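Local coordinates for lipolytic protein G-D-S-L family (Chitinophaga pinensis, PDB 4Q7Q) that is of unknown function but probably hydrolyses ester bonds, as a possible lipase of the GDSL-like lipase/acylhydrolase family in the SGNH hydrolase clan, at residues I15-L18 against N19-D23; Q49-N52 against G53-S56; G154-L157 against E158-A161; V175-L178 against Y179-P182. All coordinates share one frame; numbering follows the deposited sequence.

Contact 1: residues I15-L18 against N19-D23; sequences ITYL and NDHLD
Tyr17 carries its CG anti to the backbone N (chi1 171°), while the CG of His21, four residues on, stands anti to its own carbonyl carbon (chi1 -60°). These two settings bring the rings together in an offset stack. The ring centroids lie 4.2 Å apart and the planes are inclined by 19°. The closest approach is His21 CD2 to Tyr17 CZ at 3.3 Å, with CD2 over one face of the phenol ring, toward its rim. The phenol oxygen in turn lies over the centre of the imidazole. Tyr17 OH bonds to Glu24, which fixes the far end of the ring.

The backbone beneath the stack makes i to i+3 bonds. Asn19 N donates to Thr16 O at 3.1 Å, and Asp20 N donates to Tyr17 O at 3.3 Å. His21 N donates to Leu18 O at 3.1 Å. Leu22 CD2 also packs on Leu18 O, at 3.3 Å.

Asn19 ND2 gives a nearly straight bond to Asp20 OD1 at 2.8 Å. That carboxylate is gripped further by Tyr46 and Asn48, so its negative charge has several donors around it.

The contact lies where the short helix 14-17 gives way to the loop before helix 33-40. The short helix probably begins with the nucleophile of the family, Ser14. Leu18 touches His238 of the presumed Ser-His-Asp triad. Asn19 packs on helix 33-40 and bonds to Thr35. Ile15 and Thr16 lean on Phe77 of strand 73-77, and Asn19 meets Tyr46 and Asn48 of strand 44-50.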
loop_
_atom_site.group_PDB
_atom_site.type_symbol
_atom_site.label_atom_id
_atom_site.label_comp_id
_atom_site.label_asym_id
_atom_site.label_seq_id
_atom_site.Cartn_x
_atom_site.Cartn_y
_atom_site.Cartn_z
ATOM N N ILE A 15 -0.666 4.824 -1.529
ATOM C CA ILE A 15 0.600 4.763 -0.809
ATOM C C ILE A 15 1.774 5.185 -1.711
ATOM O O ILE A 15 2.738 5.794 -1.245
ATOM C CB ILE A 15 0.782 3.387 -0.155
ATOM C CG1 ILE A 15 -0.292 3.212 0.924
ATOM C CG2 ILE A 15 2.169 3.220 0.434
ATOM C CD1 ILE A 15 -0.408 1.815 1.491
ATOM N N THR A 16 1.644 4.918 -3.010
ATOM C CA THR A 16 2.626 5.319 -4.015
ATOM C C THR A 16 2.341 6.727 -4.518
ATOM O O THR A 16 3.233 7.569 -4.576
ATOM C CB THR A 16 2.615 4.321 -5.182
ATOM O OG1 THR A 16 2.965 3.030 -4.670
ATOM C CG2 THR A 16 3.590 4.729 -6.278
ATOM N N TYR A 17 1.089 6.962 -4.889
ATOM C CA TYR A 17 0.630 8.269 -5.353
ATOM C C TYR A 17 1.081 9.431 -4.458
ATOM O O TYR A 17 1.567 10.461 -4.947
ATOM C CB TYR A 17 -0.896 8.247 -5.433
ATOM C CG TYR A 17 -1.546 9.592 -5.698
ATOM C CD1 TYR A 17 -1.741 10.049 -6.999
ATOM C CD2 TYR A 17 -1.998 10.386 -4.645
ATOM C CE1 TYR A 17 -2.352 11.271 -7.242
ATOM C CE2 TYR A 17 -2.603 11.599 -4.872
ATOM C CZ TYR A 17 -2.781 12.042 -6.174
ATOM O OH TYR A 17 -3.386 13.257 -6.404
ATOM N N LEU A 18 0.931 9.251 -3.148
ATOM C CA LEU A 18 1.136 10.330 -2.191
ATOM C C LEU A 18 2.579 10.809 -2.097
ATOM O O LEU A 18 2.831 11.870 -1.530
ATOM C CB LEU A 18 0.637 9.916 -0.804
ATOM C CG LEU A 18 -0.886 9.829 -0.682
ATOM C CD1 LEU A 18 -1.317 9.091 0.602
ATOM C CD2 LEU A 18 -1.520 11.219 -0.784
ATOM N N ASN A 19 3.519 10.036 -2.642
ATOM C CA ASN A 19 4.923 10.447 -2.665
ATOM C C ASN A 19 5.093 11.845 -3.247
ATOM O O ASN A 19 5.956 12.612 -2.815
ATOM C CB ASN A 19 5.766 9.454 -3.468
ATOM C CG ASN A 19 7.245 9.787 -3.433
ATOM O OD1 ASN A 19 7.955 9.418 -2.498
ATOM N ND2 ASN A 19 7.719 10.494 -4.454
ATOM N N ASP A 20 4.248 12.174 -4.219
ATOM C CA ASP A 20 4.381 13.437 -4.933
ATOM C C ASP A 20 3.221 14.392 -4.702
ATOM O O ASP A 20 3.073 15.388 -5.410
ATOM C CB ASP A 20 4.620 13.173 -6.417
ATOM C CG ASP A 20 5.935 12.467 -6.652
ATOM O OD1 ASP A 20 5.964 11.225 -6.540
ATOM O OD2 ASP A 20 6.953 13.163 -6.895
ATOM N N HIS A 21 2.412 14.082 -3.696
ATOM C CA HIS A 21 1.258 14.903 -3.349
ATOM C C HIS A 21 1.140 14.982 -1.844
ATOM O O HIS A 21 0.136 14.565 -1.263
ATOM C CB HIS A 21 -0.013 14.336 -3.977
ATOM C CG HIS A 21 0.050 14.276 -5.466
ATOM N ND1 HIS A 21 -0.045 15.401 -6.257
ATOM C CD2 HIS A 21 0.255 13.237 -6.309
ATOM C CE1 HIS A 21 0.071 15.053 -7.526
ATOM N NE2 HIS A 21 0.259 13.746 -7.584
ATOM N N LEU A 22 2.177 15.523 -1.215
ATOM C CA LEU A 22 2.244 15.545 0.238
ATOM C C LEU A 22 1.181 16.446 0.864
ATOM O O LEU A 22 0.816 16.256 2.017
ATOM C CB LEU A 22 3.648 15.931 0.706
ATOM C CG LEU A 22 4.731 14.983 0.183
ATOM C CD1 LEU A 22 6.115 15.504 0.509
ATOM C CD2 LEU A 22 4.538 13.578 0.743
ATOM N N ASP A 23 0.663 17.402 0.096
ATOM C CA ASP A 23 -0.452 18.225 0.564
ATOM C C ASP A 23 -1.666 17.358 0.910
ATOM O O ASP A 23 -2.427 17.685 1.820
ATOM C CB ASP A 23 -0.840 19.274 -0.483
ATOM C CG ASP A 23 -1.206 18.661 -1.819
ATOM O OD1 ASP A 23 -0.446 17.805 -2.314
ATOM O OD2 ASP A 23 -2.258 19.037 -2.380
#

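Contact 2: residues Q49-N52 against G53-S56; sequences QGHN and GWTS
Across the turn from His51 to Trp54, the histidine side chain lies against the indole. Gln49, at the end of strand 44-50, does not reach the indole but holds the imidazole. His51 NE2 donates to Gln49 OE1 at 2.8 Å, with the oxygen close to the ring plane. Gln49 NE2 is bonded to Leu66 O, so the amide is itself fixed.

Gly50 leads to His51, whose CB sits over the indole face. This is a CH-pi contact, 3.5 Å from CB to the centroid of the Trp54 five-membered ring. CG of His51 is anti to its carbonyl carbon (chi1 -64°), which sends the imidazole back toward Gln49. The imidazole meets the six-membered ring obliquely, with planes at 33°. His51 O accepts from Trp54 N at 3.1 Å and closes a type II beta turn.

Asn52 O lies at the edge of the indole, 3.3 Å from Trp54 CD1. At the next position a CB would clash with Asn52 O, so the turn calls for Gly53. The Asn52 side chain touches Ser14 of the presumed triad.

With His51 NE2 as donor, the proton is probably on that nitrogen, and the ring is held from turning while its CB rests on the indole.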
loop_
_atom_site.group_PDB
_atom_site.type_symbol
_atom_site.label_atom_id
_atom_site.label_comp_id
_atom_site.label_asym_id
_atom_site.label_seq_id
_atom_site.Cartn_x
_atom_site.Cartn_y
_atom_site.Cartn_z
ATOM N N GLN A 49 3.620 5.934 -10.848
ATOM C CA GLN A 49 2.409 5.362 -11.421
ATOM C C GLN A 49 1.508 4.829 -10.304
ATOM O O GLN A 49 0.897 3.761 -10.405
ATOM C CB GLN A 49 2.737 4.301 -12.477
ATOM C CG GLN A 49 3.103 4.907 -13.827
ATOM C CD GLN A 49 1.880 5.283 -14.637
ATOM O OE1 GLN A 49 0.741 5.124 -14.183
ATOM N NE2 GLN A 49 2.106 5.762 -15.859
ATOM N N GLY A 50 1.442 5.600 -9.223
ATOM C CA GLY A 50 0.506 5.338 -8.151
ATOM C C GLY A 50 -0.782 6.056 -8.472
ATOM O O GLY A 50 -0.780 7.242 -8.833
ATOM N N HIS A 51 -1.889 5.340 -8.339
ATOM C CA HIS A 51 -3.204 5.900 -8.629
ATOM C C HIS A 51 -4.061 5.893 -7.381
ATOM O O HIS A 51 -4.330 4.846 -6.800
ATOM C CB HIS A 51 -3.850 5.140 -9.781
ATOM C CG HIS A 51 -3.089 5.288 -11.055
ATOM N ND1 HIS A 51 -3.441 6.199 -12.027
ATOM C CD2 HIS A 51 -1.954 4.693 -11.487
ATOM C CE1 HIS A 51 -2.569 6.140 -13.016
ATOM N NE2 HIS A 51 -1.651 5.235 -12.711
ATOM N N ASN A 52 -4.454 7.091 -6.967
ATOM C CA ASN A 52 -5.099 7.310 -5.682
ATOM C C ASN A 52 -6.412 6.554 -5.592
ATOM O O ASN A 52 -7.319 6.789 -6.381
ATOM C CB ASN A 52 -5.314 8.810 -5.466
ATOM C CG ASN A 52 -5.666 9.148 -4.026
ATOM O OD1 ASN A 52 -5.593 8.295 -3.151
ATOM N ND2 ASN A 52 -6.024 10.398 -3.777
ATOM N N GLY A 53 -6.494 5.618 -4.652
ATOM C CA GLY A 53 -7.721 4.893 -4.415
ATOM C C GLY A 53 -7.939 3.667 -5.272
ATOM O O GLY A 53 -8.952 2.999 -5.120
ATOM N N TRP A 54 -7.016 3.369 -6.180
ATOM C CA TRP A 54 -7.261 2.284 -7.128
ATOM C C TRP A 54 -6.965 0.897 -6.569
ATOM O O TRP A 54 -6.069 0.704 -5.742
ATOM C CB TRP A 54 -6.447 2.464 -8.413
ATOM C CG TRP A 54 -6.905 3.560 -9.329
ATOM C CD1 TRP A 54 -7.499 4.749 -8.987
ATOM C CD2 TRP A 54 -6.761 3.580 -10.751
ATOM N NE1 TRP A 54 -7.742 5.497 -10.125
ATOM C CE2 TRP A 54 -7.295 4.800 -11.216
ATOM C CE3 TRP A 54 -6.244 2.677 -11.681
ATOM C CZ2 TRP A 54 -7.319 5.139 -12.563
ATOM C CZ3 TRP A 54 -6.266 3.019 -13.023
ATOM C CH2 TRP A 54 -6.811 4.231 -13.449
ATOM N N THR A 55 -7.698 -0.079 -7.090
ATOM C CA THR A 55 -7.426 -1.483 -6.818
ATOM C C THR A 55 -6.498 -2.039 -7.904
ATOM O O THR A 55 -6.287 -1.398 -8.946
ATOM C CB THR A 55 -8.714 -2.303 -6.842
ATOM O OG1 THR A 55 -9.279 -2.225 -8.156
ATOM C CG2 THR A 55 -9.716 -1.763 -5.822
ATOM N N SER A 56 -5.959 -3.234 -7.682
ATOM C CA SER A 56 -5.245 -3.907 -8.764
ATOM C C SER A 56 -6.183 -4.159 -9.950
ATOM O O SER A 56 -5.747 -4.193 -11.102
ATOM C CB SER A 56 -4.591 -5.210 -8.301
ATOM O OG SER A 56 -5.555 -6.216 -8.045
#

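Contact 3: residues G154-L157 against E158-A161; sequences GQTL and EEFA
A capping box opens helix 157-171, with Thr156 at the N-cap and Glu159 three residues on. Each residue binds the backbone N of the other. Glu159 N donates to Thr156 OG1 at 3.2 Å, and Thr156 N donates to Glu159 OE2 at 2.9 Å. The second bond meets the carboxylate from above its plane, 36° out of it. Thr156 OG1 sits with both the backbone N and the carbonyl carbon beside it (chi1 65°), which turns it to the first turn of the helix. The Glu159 and Thr156 side chains cross at about a right angle, with Glu159 CG 3.3 Å from Thr156 OG1.

Two waters extend the box. One donates to Glu159 OE2 or to Gly154 O, which lies 2.6 Å from it. Another hydrogen-bonds to Thr156 OG1 and, weakly, to Glu158 OE1. Replacing Glu159 by alanine would remove the carboxylate, and Thr156 N is likely to be left without its acceptor and the water by Gly154 O without this partner.

The amide of Gln155 comes to the edge of the Phe160 ring. Gln155 NE2 is 3.4 Å from Phe160 CZ, with the amide and ring planes 82° apart. The amide is fixed by Arg87 O and Val89 N. Thr156 O lies in the ring plane, 3.3 Å from Phe160 CD1. Leu157 O accepts from Ala161 N at 3.2 Å, which starts the regular helical bonding.

Helix 80-85 covers this end: Trp83 meets the Phe160 ring steeply, bonds to Gln155 O and packs on Leu157. Glu158, also bonded to His180, and Ala161 touch Tyr179 beyond strand 175-176.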
loop_
_atom_site.group_PDB
_atom_site.type_symbol
_atom_site.label_atom_id
_atom_site.label_comp_id
_atom_site.label_asym_id
_atom_site.label_seq_id
_atom_site.Cartn_x
_atom_site.Cartn_y
_atom_site.Cartn_z
ATOM N N GLY A 154 -15.286 -11.754 4.221
ATOM C CA GLY A 154 -14.774 -13.097 4.416
ATOM C C GLY A 154 -13.318 -13.295 4.064
ATOM O O GLY A 154 -12.837 -14.423 4.041
ATOM N N GLN A 155 -12.604 -12.207 3.804
ATOM C CA GLN A 155 -11.182 -12.294 3.457
ATOM C C GLN A 155 -10.314 -11.467 4.389
ATOM O O GLN A 155 -10.682 -10.352 4.762
ATOM C CB GLN A 155 -10.938 -11.838 2.016
ATOM C CG GLN A 155 -11.762 -12.591 1.004
ATOM C CD GLN A 155 -11.427 -12.217 -0.436
ATOM O OE1 GLN A 155 -11.120 -13.084 -1.261
ATOM N NE2 GLN A 155 -11.514 -10.928 -0.751
ATOM N N THR A 156 -9.159 -12.010 4.767
ATOM C CA THR A 156 -8.178 -11.234 5.520
ATOM C C THR A 156 -7.247 -10.533 4.554
ATOM O O THR A 156 -7.055 -10.980 3.424
ATOM C CB THR A 156 -7.302 -12.116 6.414
ATOM O OG1 THR A 156 -6.508 -12.973 5.585
ATOM C CG2 THR A 156 -8.151 -12.950 7.368
ATOM N N LEU A 157 -6.643 -9.445 5.004
ATOM C CA LEU A 157 -5.661 -8.746 4.188
ATOM C C LEU A 157 -4.453 -9.652 3.975
ATOM O O LEU A 157 -3.805 -9.611 2.917
ATOM C CB LEU A 157 -5.250 -7.423 4.842
ATOM C CG LEU A 157 -4.264 -6.546 4.065
ATOM C CD1 LEU A 157 -4.788 -6.201 2.665
ATOM C CD2 LEU A 157 -3.994 -5.284 4.863
ATOM N N GLU A 158 -4.174 -10.502 4.961
ATOM C CA GLU A 158 -3.064 -11.432 4.835
ATOM C C GLU A 158 -3.195 -12.331 3.603
ATOM O O GLU A 158 -2.189 -12.688 2.989
ATOM C CB GLU A 158 -2.902 -12.277 6.097
ATOM C CG GLU A 158 -1.666 -13.147 6.031
ATOM C CD GLU A 158 -1.451 -13.997 7.262
ATOM O OE1 GLU A 158 -2.409 -14.193 8.040
ATOM O OE2 GLU A 158 -0.312 -14.468 7.452
ATOM N N GLU A 159 -4.425 -12.693 3.237
ATOM C CA GLU A 159 -4.626 -13.502 2.033
ATOM C C GLU A 159 -4.114 -12.797 0.786
ATOM O O GLU A 159 -3.616 -13.437 -0.143
ATOM C CB GLU A 159 -6.093 -13.826 1.833
ATOM C CG GLU A 159 -6.647 -14.788 2.836
ATOM C CD GLU A 159 -8.114 -15.025 2.597
ATOM O OE1 GLU A 159 -8.459 -15.586 1.534
ATOM O OE2 GLU A 159 -8.919 -14.629 3.454
ATOM N N PHE A 160 -4.261 -11.477 0.766
ATOM C CA PHE A 160 -3.778 -10.663 -0.347
ATOM C C PHE A 160 -2.252 -10.646 -0.373
ATOM O O PHE A 160 -1.638 -10.785 -1.429
ATOM C CB PHE A 160 -4.372 -9.250 -0.270
ATOM C CG PHE A 160 -5.844 -9.209 -0.556
ATOM C CD1 PHE A 160 -6.760 -9.689 0.374
ATOM C CD2 PHE A 160 -6.322 -8.717 -1.763
ATOM C CE1 PHE A 160 -8.122 -9.674 0.106
ATOM C CE2 PHE A 160 -7.678 -8.701 -2.036
ATOM C CZ PHE A 160 -8.577 -9.175 -1.102
ATOM N N ALA A 161 -1.637 -10.483 0.791
ATOM C CA ALA A 161 -0.185 -10.566 0.878
ATOM C C ALA A 161 0.297 -11.938 0.418
ATOM O O ALA A 161 1.290 -12.050 -0.303
ATOM C CB ALA A 161 0.276 -10.288 2.291
HETATM O O HOH W 1 -11.373 -15.991 2.572
HETATM O O HOH W 2 -5.288 -15.208 6.664
#

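Contact 4: residues V175-L178 against Y179-P182; sequences VVDL and YHHP
Two hydrogen bonds join the carboxylate of Asp177 to His180, one to the ring and one to the backbone. His180 ND1 donates to Asp177 OD2 at 2.8 Å. It comes on the syn side, 17° out of the carboxylate plane. His180 N donates to Asp177 OD1 at 3.1 Å, this time from well above that plane. The carboxylate and imidazole planes are 88° apart, so the acid is turned across the edge of the ring. Asp177 has its CG anti to the backbone N (chi1 -165°), which swings the acid forward along the chain to His180. Thr128 also bonds to Asp177 OD1, and Glu158 takes the other ring nitrogen, His180 NE2. With a carboxylate at each nitrogen, the imidazole may tend to stay protonated.

An asparagine in place of Asp177 would probably lose the negative charge that faces His180 ND1 and might leave its amide poorly matched to one of the two donors.

The backbone folds here as a type I beta turn from Leu178 to His181. It follows strand 175-176, an outermost strand of the five-stranded parallel sheet of this SGNH-type alpha/beta fold. His181 N closes the turn onto Leu178 O at 3.1 Å.

The remaining contacts are van der Waals ones. His181 CB rests on Leu178 O at 3.3 Å, and Tyr179 CB lies 3.6 Å from Asp177 OD1. Tyr179 CD1 is over the centre of the His180 ring face. Leu178 packs on Ile127 of strand 123-127, and His181 touches Ile246 of helix 241-257.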
loop_
_atom_site.group_PDB
_atom_site.type_symbol
_atom_site.label_atom_id
_atom_site.label_comp_id
_atom_site.label_asym_id
_atom_site.label_seq_id
_atom_site.Cartn_x
_atom_site.Cartn_y
_atom_site.Cartn_z
ATOM N N VAL A 175 9.864 -10.360 -3.845
ATOM C CA VAL A 175 8.743 -9.722 -3.178
ATOM C C VAL A 175 9.213 -9.026 -1.903
ATOM O O VAL A 175 9.900 -9.623 -1.072
ATOM C CB VAL A 175 7.649 -10.747 -2.811
ATOM C CG1 VAL A 175 6.517 -10.067 -2.069
ATOM C CG2 VAL A 175 7.130 -11.443 -4.056
ATOM N N VAL A 176 8.881 -7.749 -1.769
ATOM C CA VAL A 176 9.066 -7.046 -0.510
ATOM C C VAL A 176 7.852 -7.352 0.350
ATOM O O VAL A 176 6.743 -6.919 0.039
ATOM C CB VAL A 176 9.167 -5.531 -0.727
ATOM C CG1 VAL A 176 9.273 -4.807 0.615
ATOM C CG2 VAL A 176 10.356 -5.207 -1.616
ATOM N N ASP A 177 8.056 -8.106 1.425
ATOM C CA ASP A 177 6.934 -8.521 2.268
ATOM C C ASP A 177 6.717 -7.522 3.396
ATOM O O ASP A 177 7.237 -7.695 4.500
ATOM C CB ASP A 177 7.162 -9.921 2.840
ATOM C CG ASP A 177 5.897 -10.536 3.425
ATOM O OD1 ASP A 177 4.892 -9.817 3.579
ATOM O OD2 ASP A 177 5.911 -11.751 3.733
ATOM N N LEU A 178 5.948 -6.475 3.124
ATOM C CA LEU A 178 5.609 -5.520 4.176
ATOM C C LEU A 178 4.636 -6.109 5.195
ATOM O O LEU A 178 4.697 -5.773 6.376
ATOM C CB LEU A 178 5.019 -4.235 3.598
ATOM C CG LEU A 178 5.893 -3.492 2.587
ATOM C CD1 LEU A 178 5.152 -2.270 2.100
ATOM C CD2 LEU A 178 7.238 -3.122 3.209
ATOM N N TYR A 179 3.734 -6.972 4.737
ATOM C CA TYR A 179 2.712 -7.518 5.621
ATOM C C TYR A 179 3.352 -8.214 6.819
ATOM O O TYR A 179 2.927 -8.025 7.959
ATOM C CB TYR A 179 1.768 -8.490 4.894
ATOM C CG TYR A 179 0.585 -8.804 5.771
ATOM C CD1 TYR A 179 0.687 -9.751 6.781
ATOM C CD2 TYR A 179 -0.612 -8.110 5.641
ATOM C CE1 TYR A 179 -0.352 -10.011 7.627
ATOM C CE2 TYR A 179 -1.681 -8.380 6.489
ATOM C CZ TYR A 179 -1.537 -9.334 7.477
ATOM O OH TYR A 179 -2.563 -9.610 8.343
ATOM N N HIS A 180 4.382 -9.011 6.557
ATOM C CA HIS A 180 5.037 -9.760 7.623
ATOM C C HIS A 180 6.312 -9.107 8.146
ATOM O O HIS A 180 7.072 -9.725 8.891
ATOM C CB HIS A 180 5.306 -11.202 7.180
ATOM C CG HIS A 180 4.067 -11.952 6.787
ATOM N ND1 HIS A 180 3.717 -12.173 5.472
ATOM C CD2 HIS A 180 3.100 -12.527 7.537
ATOM C CE1 HIS A 180 2.584 -12.854 5.429
ATOM N NE2 HIS A 180 2.188 -13.082 6.667
ATOM N N HIS A 181 6.541 -7.854 7.768
ATOM C CA HIS A 181 7.699 -7.117 8.257
ATOM C C HIS A 181 7.612 -6.960 9.777
ATOM O O HIS A 181 6.612 -6.480 10.292
ATOM C CB HIS A 181 7.761 -5.748 7.577
ATOM C CG HIS A 181 9.074 -5.048 7.740
ATOM N ND1 HIS A 181 9.563 -4.654 8.966
ATOM C CD2 HIS A 181 9.996 -4.666 6.825
ATOM C CE1 HIS A 181 10.738 -4.069 8.801
ATOM N NE2 HIS A 181 11.021 -4.060 7.513
ATOM N N PRO A 182 8.662 -7.376 10.500
ATOM C CA PRO A 182 8.585 -7.368 11.967
ATOM C C PRO A 182 8.369 -5.980 12.589
ATOM O O PRO A 182 7.929 -5.896 13.740
ATOM C CB PRO A 182 9.933 -7.964 12.400
ATOM C CG PRO A 182 10.829 -7.807 11.211
ATOM C CD PRO A 182 9.945 -7.905 10.009
#

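All four contacts are local and follow one another along the chain, so none nests in or crosses another. Contact 1 closes the turn after helix 14-17. Contact 2 turns the chain out of strand 44-50 toward helix 56-61. The two touch where Tyr17 packs on Gly50 and Asn52, beside the presumed Ser14 site. Contact 3 starts helix 157-171, and contact 4 follows strand 175-176, which comes next after that helix. These two meet through Glu158 and His180 and through Ala161 against Tyr179. Contacts 2 and 4 follow the two outermost strands of the parallel sheet, with centres about 20 Å apart.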